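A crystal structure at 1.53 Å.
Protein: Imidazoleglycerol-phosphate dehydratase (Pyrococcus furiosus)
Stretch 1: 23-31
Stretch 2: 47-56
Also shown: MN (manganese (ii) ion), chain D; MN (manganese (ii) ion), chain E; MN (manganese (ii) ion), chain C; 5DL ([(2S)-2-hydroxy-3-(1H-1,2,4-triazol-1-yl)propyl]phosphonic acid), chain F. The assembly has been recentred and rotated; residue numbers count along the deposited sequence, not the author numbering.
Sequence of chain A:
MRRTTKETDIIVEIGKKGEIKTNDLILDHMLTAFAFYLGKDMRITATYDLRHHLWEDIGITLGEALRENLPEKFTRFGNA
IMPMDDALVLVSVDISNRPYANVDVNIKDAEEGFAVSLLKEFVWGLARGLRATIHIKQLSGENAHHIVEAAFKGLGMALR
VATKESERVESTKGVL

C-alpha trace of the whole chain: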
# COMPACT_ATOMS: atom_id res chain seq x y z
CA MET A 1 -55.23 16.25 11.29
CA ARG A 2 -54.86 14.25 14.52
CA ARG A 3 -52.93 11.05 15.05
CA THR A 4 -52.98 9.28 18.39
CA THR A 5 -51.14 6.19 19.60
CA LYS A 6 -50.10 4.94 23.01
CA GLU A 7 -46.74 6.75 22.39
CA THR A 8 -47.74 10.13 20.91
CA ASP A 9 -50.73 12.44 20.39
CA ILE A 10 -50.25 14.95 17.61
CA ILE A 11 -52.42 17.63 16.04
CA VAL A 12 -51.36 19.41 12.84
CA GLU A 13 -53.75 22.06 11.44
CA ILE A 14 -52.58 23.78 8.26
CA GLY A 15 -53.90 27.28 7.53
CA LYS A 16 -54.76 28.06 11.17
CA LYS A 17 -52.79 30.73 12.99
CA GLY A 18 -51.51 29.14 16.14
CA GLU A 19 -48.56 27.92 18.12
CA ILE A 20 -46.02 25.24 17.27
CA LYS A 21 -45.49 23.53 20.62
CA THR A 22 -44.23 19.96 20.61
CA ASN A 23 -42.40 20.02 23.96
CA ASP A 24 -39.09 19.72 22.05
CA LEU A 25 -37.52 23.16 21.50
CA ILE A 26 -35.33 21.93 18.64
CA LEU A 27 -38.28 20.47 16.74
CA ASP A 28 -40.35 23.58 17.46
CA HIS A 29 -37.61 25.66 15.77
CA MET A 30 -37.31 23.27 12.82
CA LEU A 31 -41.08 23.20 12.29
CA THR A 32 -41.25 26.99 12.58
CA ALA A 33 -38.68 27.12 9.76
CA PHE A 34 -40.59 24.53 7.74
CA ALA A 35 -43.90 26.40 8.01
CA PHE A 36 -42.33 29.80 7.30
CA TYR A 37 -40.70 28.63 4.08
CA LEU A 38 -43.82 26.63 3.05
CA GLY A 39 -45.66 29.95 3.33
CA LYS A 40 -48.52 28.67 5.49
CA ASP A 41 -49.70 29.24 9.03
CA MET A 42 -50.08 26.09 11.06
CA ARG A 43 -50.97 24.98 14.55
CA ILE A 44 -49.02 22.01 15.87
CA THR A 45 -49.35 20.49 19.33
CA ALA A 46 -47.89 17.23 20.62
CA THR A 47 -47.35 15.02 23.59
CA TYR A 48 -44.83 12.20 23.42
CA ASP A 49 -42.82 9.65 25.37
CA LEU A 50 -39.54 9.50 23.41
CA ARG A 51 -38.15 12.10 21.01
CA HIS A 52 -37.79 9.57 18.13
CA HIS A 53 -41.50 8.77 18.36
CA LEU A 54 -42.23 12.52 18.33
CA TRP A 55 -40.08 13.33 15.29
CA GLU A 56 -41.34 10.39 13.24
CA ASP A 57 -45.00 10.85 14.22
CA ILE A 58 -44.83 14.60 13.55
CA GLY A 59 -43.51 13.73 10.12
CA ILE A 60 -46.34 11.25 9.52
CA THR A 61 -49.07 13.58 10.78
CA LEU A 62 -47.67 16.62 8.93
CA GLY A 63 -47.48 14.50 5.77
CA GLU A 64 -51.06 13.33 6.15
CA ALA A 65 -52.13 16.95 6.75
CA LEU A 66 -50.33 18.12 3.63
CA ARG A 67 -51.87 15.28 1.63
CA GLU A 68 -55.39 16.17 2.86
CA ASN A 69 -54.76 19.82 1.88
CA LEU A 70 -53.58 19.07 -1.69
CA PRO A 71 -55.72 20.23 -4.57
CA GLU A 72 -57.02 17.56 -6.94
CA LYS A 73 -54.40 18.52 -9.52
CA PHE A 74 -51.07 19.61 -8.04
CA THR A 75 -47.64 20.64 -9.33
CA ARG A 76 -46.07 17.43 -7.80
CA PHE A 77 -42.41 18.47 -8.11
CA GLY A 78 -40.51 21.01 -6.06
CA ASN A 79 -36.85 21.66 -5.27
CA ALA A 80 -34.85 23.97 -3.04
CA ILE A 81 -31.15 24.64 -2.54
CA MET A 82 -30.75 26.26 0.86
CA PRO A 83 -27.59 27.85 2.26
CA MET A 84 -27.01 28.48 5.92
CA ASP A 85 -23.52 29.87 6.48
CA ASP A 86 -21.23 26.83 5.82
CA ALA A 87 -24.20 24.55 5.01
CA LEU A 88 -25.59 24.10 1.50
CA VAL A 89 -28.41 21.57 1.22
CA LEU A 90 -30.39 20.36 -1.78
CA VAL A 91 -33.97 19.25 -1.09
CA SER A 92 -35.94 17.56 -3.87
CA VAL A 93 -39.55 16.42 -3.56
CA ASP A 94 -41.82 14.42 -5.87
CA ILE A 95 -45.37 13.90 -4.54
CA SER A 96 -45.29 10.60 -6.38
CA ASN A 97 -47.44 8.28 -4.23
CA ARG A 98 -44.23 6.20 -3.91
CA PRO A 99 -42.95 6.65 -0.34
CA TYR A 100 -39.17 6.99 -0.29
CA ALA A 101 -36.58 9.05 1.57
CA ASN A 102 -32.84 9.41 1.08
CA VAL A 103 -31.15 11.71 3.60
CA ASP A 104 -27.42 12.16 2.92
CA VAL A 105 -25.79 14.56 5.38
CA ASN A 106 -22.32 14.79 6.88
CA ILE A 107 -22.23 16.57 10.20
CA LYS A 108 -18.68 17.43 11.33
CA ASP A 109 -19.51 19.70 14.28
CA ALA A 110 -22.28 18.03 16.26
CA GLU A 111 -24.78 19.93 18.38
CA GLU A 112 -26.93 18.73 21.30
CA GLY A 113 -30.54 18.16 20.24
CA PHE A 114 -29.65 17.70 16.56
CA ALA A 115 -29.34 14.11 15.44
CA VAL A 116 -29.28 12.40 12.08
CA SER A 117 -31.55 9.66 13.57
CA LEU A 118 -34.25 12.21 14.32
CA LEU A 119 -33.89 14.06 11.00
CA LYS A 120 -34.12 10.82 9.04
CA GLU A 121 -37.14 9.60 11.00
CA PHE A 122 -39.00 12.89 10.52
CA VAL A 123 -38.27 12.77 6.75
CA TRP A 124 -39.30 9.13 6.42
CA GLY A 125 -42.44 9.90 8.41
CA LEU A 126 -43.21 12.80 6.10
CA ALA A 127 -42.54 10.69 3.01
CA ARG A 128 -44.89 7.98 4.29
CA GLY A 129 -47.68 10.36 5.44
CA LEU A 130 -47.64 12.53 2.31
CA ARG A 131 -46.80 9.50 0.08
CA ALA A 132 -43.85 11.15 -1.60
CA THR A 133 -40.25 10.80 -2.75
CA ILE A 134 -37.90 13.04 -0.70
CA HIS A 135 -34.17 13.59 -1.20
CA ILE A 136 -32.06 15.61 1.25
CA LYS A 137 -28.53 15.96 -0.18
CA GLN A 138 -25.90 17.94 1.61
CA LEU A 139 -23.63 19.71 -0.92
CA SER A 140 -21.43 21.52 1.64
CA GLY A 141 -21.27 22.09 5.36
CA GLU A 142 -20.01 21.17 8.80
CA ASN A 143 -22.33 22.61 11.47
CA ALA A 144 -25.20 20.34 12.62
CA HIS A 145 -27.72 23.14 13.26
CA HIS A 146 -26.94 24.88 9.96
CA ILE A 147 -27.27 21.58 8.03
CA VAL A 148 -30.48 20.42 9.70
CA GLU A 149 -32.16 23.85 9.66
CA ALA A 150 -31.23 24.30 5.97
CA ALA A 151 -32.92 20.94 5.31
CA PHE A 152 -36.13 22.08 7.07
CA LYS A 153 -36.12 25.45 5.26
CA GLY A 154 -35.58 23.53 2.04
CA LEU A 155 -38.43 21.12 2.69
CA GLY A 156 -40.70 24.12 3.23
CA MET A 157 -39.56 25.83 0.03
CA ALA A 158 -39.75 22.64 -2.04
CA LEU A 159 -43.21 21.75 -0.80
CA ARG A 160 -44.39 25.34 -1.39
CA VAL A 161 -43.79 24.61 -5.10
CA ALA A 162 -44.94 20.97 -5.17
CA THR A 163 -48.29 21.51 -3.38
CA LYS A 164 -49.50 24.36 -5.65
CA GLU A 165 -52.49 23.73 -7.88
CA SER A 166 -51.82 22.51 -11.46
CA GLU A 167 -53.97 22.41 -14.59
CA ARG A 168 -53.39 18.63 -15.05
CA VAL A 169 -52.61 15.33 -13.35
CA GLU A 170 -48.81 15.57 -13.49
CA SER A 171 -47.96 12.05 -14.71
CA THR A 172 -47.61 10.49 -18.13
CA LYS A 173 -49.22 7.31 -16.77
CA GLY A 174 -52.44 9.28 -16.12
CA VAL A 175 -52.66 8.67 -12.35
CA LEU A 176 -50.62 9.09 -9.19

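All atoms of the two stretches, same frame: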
# COMPACT_ATOMS: atom_id res chain seq x y z
N ASN A 23 -43.21 20.35 22.78
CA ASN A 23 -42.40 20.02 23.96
C ASN A 23 -40.97 19.55 23.63
O ASN A 23 -40.33 18.91 24.44
CB ASN A 23 -43.13 19.04 24.90
CG ASN A 23 -44.46 19.59 25.36
OD1 ASN A 23 -44.49 20.62 26.03
ND2 ASN A 23 -45.55 18.94 24.97
N ASP A 24 -40.48 19.92 22.44
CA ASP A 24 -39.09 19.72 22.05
C ASP A 24 -38.69 21.04 21.37
O ASP A 24 -39.21 21.35 20.29
CB ASP A 24 -39.04 18.53 21.09
CG ASP A 24 -37.67 18.27 20.50
OD1 ASP A 24 -36.87 19.20 20.37
OD2 ASP A 24 -37.41 17.12 20.14
N LEU A 25 -37.82 21.83 22.01
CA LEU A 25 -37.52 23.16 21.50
C LEU A 25 -36.78 23.14 20.16
O LEU A 25 -36.92 24.06 19.36
CB LEU A 25 -36.72 24.00 22.50
CG LEU A 25 -37.43 24.29 23.82
CD1 LEU A 25 -36.56 25.18 24.72
CD2 LEU A 25 -38.78 24.93 23.60
N ILE A 26 -36.01 22.07 19.92
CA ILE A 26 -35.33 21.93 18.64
C ILE A 26 -36.36 21.70 17.53
O ILE A 26 -36.30 22.35 16.47
CB ILE A 26 -34.31 20.77 18.63
CG1 ILE A 26 -33.27 20.91 19.76
CG2 ILE A 26 -33.66 20.61 17.26
CD1 ILE A 26 -32.25 22.00 19.57
N LEU A 27 -37.26 20.75 17.74
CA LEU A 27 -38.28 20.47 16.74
C LEU A 27 -39.19 21.67 16.53
O LEU A 27 -39.60 21.95 15.40
CB LEU A 27 -39.10 19.23 17.11
CG LEU A 27 -40.06 18.75 16.03
CD1 LEU A 27 -39.36 18.45 14.71
CD2 LEU A 27 -40.78 17.51 16.55
N ASP A 28 -39.52 22.37 17.61
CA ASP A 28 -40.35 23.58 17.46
C ASP A 28 -39.69 24.57 16.50
O ASP A 28 -40.36 25.13 15.65
CB ASP A 28 -40.60 24.30 18.80
CG ASP A 28 -41.52 23.55 19.74
OD1 ASP A 28 -42.19 22.59 19.33
OD2 ASP A 28 -41.55 23.97 20.93
N HIS A 29 -38.38 24.76 16.64
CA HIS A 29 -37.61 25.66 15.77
C HIS A 29 -37.60 25.14 14.33
O HIS A 29 -37.83 25.89 13.41
CB HIS A 29 -36.19 25.84 16.32
CG HIS A 29 -35.34 26.76 15.53
ND1 HIS A 29 -35.79 27.97 15.03
CD2 HIS A 29 -34.03 26.69 15.20
CE1 HIS A 29 -34.80 28.57 14.38
NE2 HIS A 29 -33.72 27.83 14.50
N MET A 30 -37.35 23.85 14.15
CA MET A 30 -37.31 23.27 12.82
C MET A 30 -38.66 23.36 12.12
O MET A 30 -38.72 23.67 10.94
CB MET A 30 -36.86 21.80 12.87
CG MET A 30 -35.41 21.58 13.29
SD MET A 30 -34.17 22.51 12.38
CE MET A 30 -33.96 23.89 13.48
N LEU A 31 -39.74 23.10 12.86
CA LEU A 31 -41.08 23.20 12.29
C LEU A 31 -41.48 24.63 12.01
O LEU A 31 -42.21 24.89 11.05
CB LEU A 31 -42.13 22.53 13.17
CG LEU A 31 -41.99 21.02 13.34
CD1 LEU A 31 -42.92 20.55 14.45
CD2 LEU A 31 -42.29 20.29 12.03
N THR A 47 -47.92 15.66 22.43
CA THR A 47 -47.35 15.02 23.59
C THR A 47 -46.66 13.75 23.11
O THR A 47 -47.05 13.16 22.10
CB THR A 47 -48.41 14.71 24.67
OG1 THR A 47 -49.43 13.88 24.14
CG2 THR A 47 -49.04 16.01 25.18
N TYR A 48 -45.63 13.34 23.83
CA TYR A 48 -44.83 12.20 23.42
C TYR A 48 -44.10 11.58 24.60
O TYR A 48 -43.89 12.23 25.63
CB TYR A 48 -43.80 12.65 22.37
CG TYR A 48 -42.70 13.54 22.91
CD1 TYR A 48 -42.87 14.93 22.99
CD2 TYR A 48 -41.47 13.02 23.29
CE1 TYR A 48 -41.85 15.74 23.48
CE2 TYR A 48 -40.46 13.82 23.79
CZ TYR A 48 -40.67 15.19 23.87
OH TYR A 48 -39.66 16.00 24.33
N ASP A 49 -43.64 10.35 24.39
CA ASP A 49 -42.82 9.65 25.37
C ASP A 49 -41.33 9.81 25.06
O ASP A 49 -40.56 10.29 25.89
CB ASP A 49 -43.24 8.17 25.52
CG ASP A 49 -43.39 7.41 24.17
OD1 ASP A 49 -43.07 7.95 23.09
OD2 ASP A 49 -43.84 6.24 24.19
N LEU A 50 -40.92 9.44 23.85
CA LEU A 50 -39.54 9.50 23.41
C LEU A 50 -39.43 10.40 22.18
O LEU A 50 -40.31 10.39 21.32
CB LEU A 50 -39.04 8.10 23.05
CG LEU A 50 -39.00 7.05 24.16
CD1 LEU A 50 -38.40 5.76 23.61
CD2 LEU A 50 -38.24 7.55 25.39
N ARG A 51 -38.33 11.13 22.08
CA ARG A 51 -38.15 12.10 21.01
C ARG A 51 -38.23 11.45 19.61
O ARG A 51 -38.76 12.04 18.69
CB ARG A 51 -36.81 12.87 21.14
CG ARG A 51 -36.80 13.88 22.28
CD ARG A 51 -35.49 14.66 22.33
NE ARG A 51 -35.39 15.66 21.26
CZ ARG A 51 -34.27 16.03 20.64
NH1 ARG A 51 -33.10 15.44 20.90
NH2 ARG A 51 -34.33 16.98 19.72
N HIS A 52 -37.69 10.23 19.43
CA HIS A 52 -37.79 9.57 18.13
C HIS A 52 -39.25 9.41 17.72
O HIS A 52 -39.62 9.69 16.58
CB HIS A 52 -37.11 8.22 18.21
CG HIS A 52 -37.15 7.38 16.97
ND1 HIS A 52 -36.01 6.73 16.52
CD2 HIS A 52 -38.14 6.99 16.13
CE1 HIS A 52 -36.31 5.97 15.49
NE2 HIS A 52 -37.59 6.12 15.22
N HIS A 53 -40.07 8.94 18.66
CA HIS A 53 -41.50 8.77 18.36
C HIS A 53 -42.13 10.12 17.97
O HIS A 53 -42.94 10.19 17.06
CB HIS A 53 -42.26 8.15 19.51
CG HIS A 53 -41.80 6.77 19.89
ND1 HIS A 53 -42.00 6.26 21.15
CD2 HIS A 53 -41.16 5.81 19.19
CE1 HIS A 53 -41.51 5.04 21.22
NE2 HIS A 53 -41.01 4.73 20.04
N LEU A 54 -41.75 11.18 18.67
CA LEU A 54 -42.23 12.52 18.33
C LEU A 54 -41.84 12.95 16.93
O LEU A 54 -42.67 13.37 16.14
CB LEU A 54 -41.70 13.55 19.32
CG LEU A 54 -42.00 15.00 19.00
CD1 LEU A 54 -43.50 15.30 19.13
CD2 LEU A 54 -41.16 15.92 19.87
N TRP A 55 -40.55 12.86 16.60
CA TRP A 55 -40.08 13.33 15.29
C TRP A 55 -40.73 12.56 14.13
O TRP A 55 -41.15 13.13 13.13
CB TRP A 55 -38.54 13.33 15.20
CG TRP A 55 -37.89 14.48 15.94
CD1 TRP A 55 -38.00 14.77 17.28
CD2 TRP A 55 -37.06 15.51 15.37
NE1 TRP A 55 -37.28 15.90 17.57
CE2 TRP A 55 -36.69 16.37 16.43
CE3 TRP A 55 -36.57 15.77 14.08
CZ2 TRP A 55 -35.88 17.48 16.23
CZ3 TRP A 55 -35.76 16.87 13.89
CH2 TRP A 55 -35.43 17.71 14.96
N GLU A 56 -40.75 11.24 14.26
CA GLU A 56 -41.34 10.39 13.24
C GLU A 56 -42.84 10.67 13.13
O GLU A 56 -43.35 10.83 12.02
CB GLU A 56 -41.12 8.92 13.61
CG GLU A 56 -41.86 7.95 12.71
CD GLU A 56 -41.39 6.53 12.86
OE1 GLU A 56 -40.51 6.26 13.72
OE2 GLU A 56 -41.93 5.67 12.15
MN MN D . -38.74 4.96 13.65
MN MN E . -31.62 28.34 14.03
MN MN C . -40.10 2.59 19.63
N1 5DL F . -39.93 2.93 17.42
C3 5DL F . -40.49 2.69 15.25
N2 5DL F . -40.65 2.22 16.49
C8 5DL F . -43.49 0.08 17.93
C7 5DL F . -42.67 1.35 17.73
C6 5DL F . -41.50 1.07 16.80
C5 5DL F . -39.33 3.86 16.67
O10 5DL F . -44.76 0.40 15.59
P9 5DL F . -44.18 -0.68 16.43
O11 5DL F . -45.18 -1.71 16.90
O12 5DL F . -43.06 -1.40 15.69
O13 5DL F . -42.17 1.85 18.98
N4 5DL F . -39.64 3.75 15.36
O HOH W 1 -40.12 3.76 12.42

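A single carboxylate, that of the buried Asp24, both caps its own helix and ties that helix to the neighbouring one. Asp24 sits at the N-cap of helix 25-31, and its OD1 accepts from Leu27 N at 3.1 Å with a nearly straight N-H...O angle of 170°; the bond from Ile26 N to the same OD1, at 3.0 Å but 121°, is weak. The other oxygen faces helix 51-56. Asp24 OD2 accepts from Trp55 NE1 at 2.8 Å (168°) and from Arg51 NE at 2.7 Å (163°), the latter forming a salt bridge. Arg51 NH2 adds a longer, more bent bond to Asp24 OD2 (3.1 Å, 136°) and a weak one to Asp24 OD1 (3.4 Å, 142°). The acid lies near the guanidinium plane and also near the indole plane, which is where the N-H groups of both donors point. Arg51 and Trp55 are four residues apart, one helical turn, so both side chains can converge on the same oxygen although their CA-to-CB bonds point sideways.

The helix axes run at 14° in the same sense and approach no closer than 11.4 Å, and the space between them is occupied by side chains from both helices. Leu27 CD1 stands 3.6 Å from the centroid of the Trp55 six-membered ring, only 6° off its normal, a CH-pi contact over the face. Ile26 CG2 instead meets the ring edge, 4.0 Å from Trp55 CZ2, while Met30 CG lies 4.2 Å from Trp55 CH2. Beside the indole, Leu27 CD2 packs 3.7 Å from Leu54 CD2, and Leu54 CD2 also lies 3.6 Å from Asp24 CB, giving the carboxylate an apolar flank.

Before the helices, Tyr48 OH donates to the backbone Asn23 O at 3.0 Å, with the acceptor near the plane of the ring.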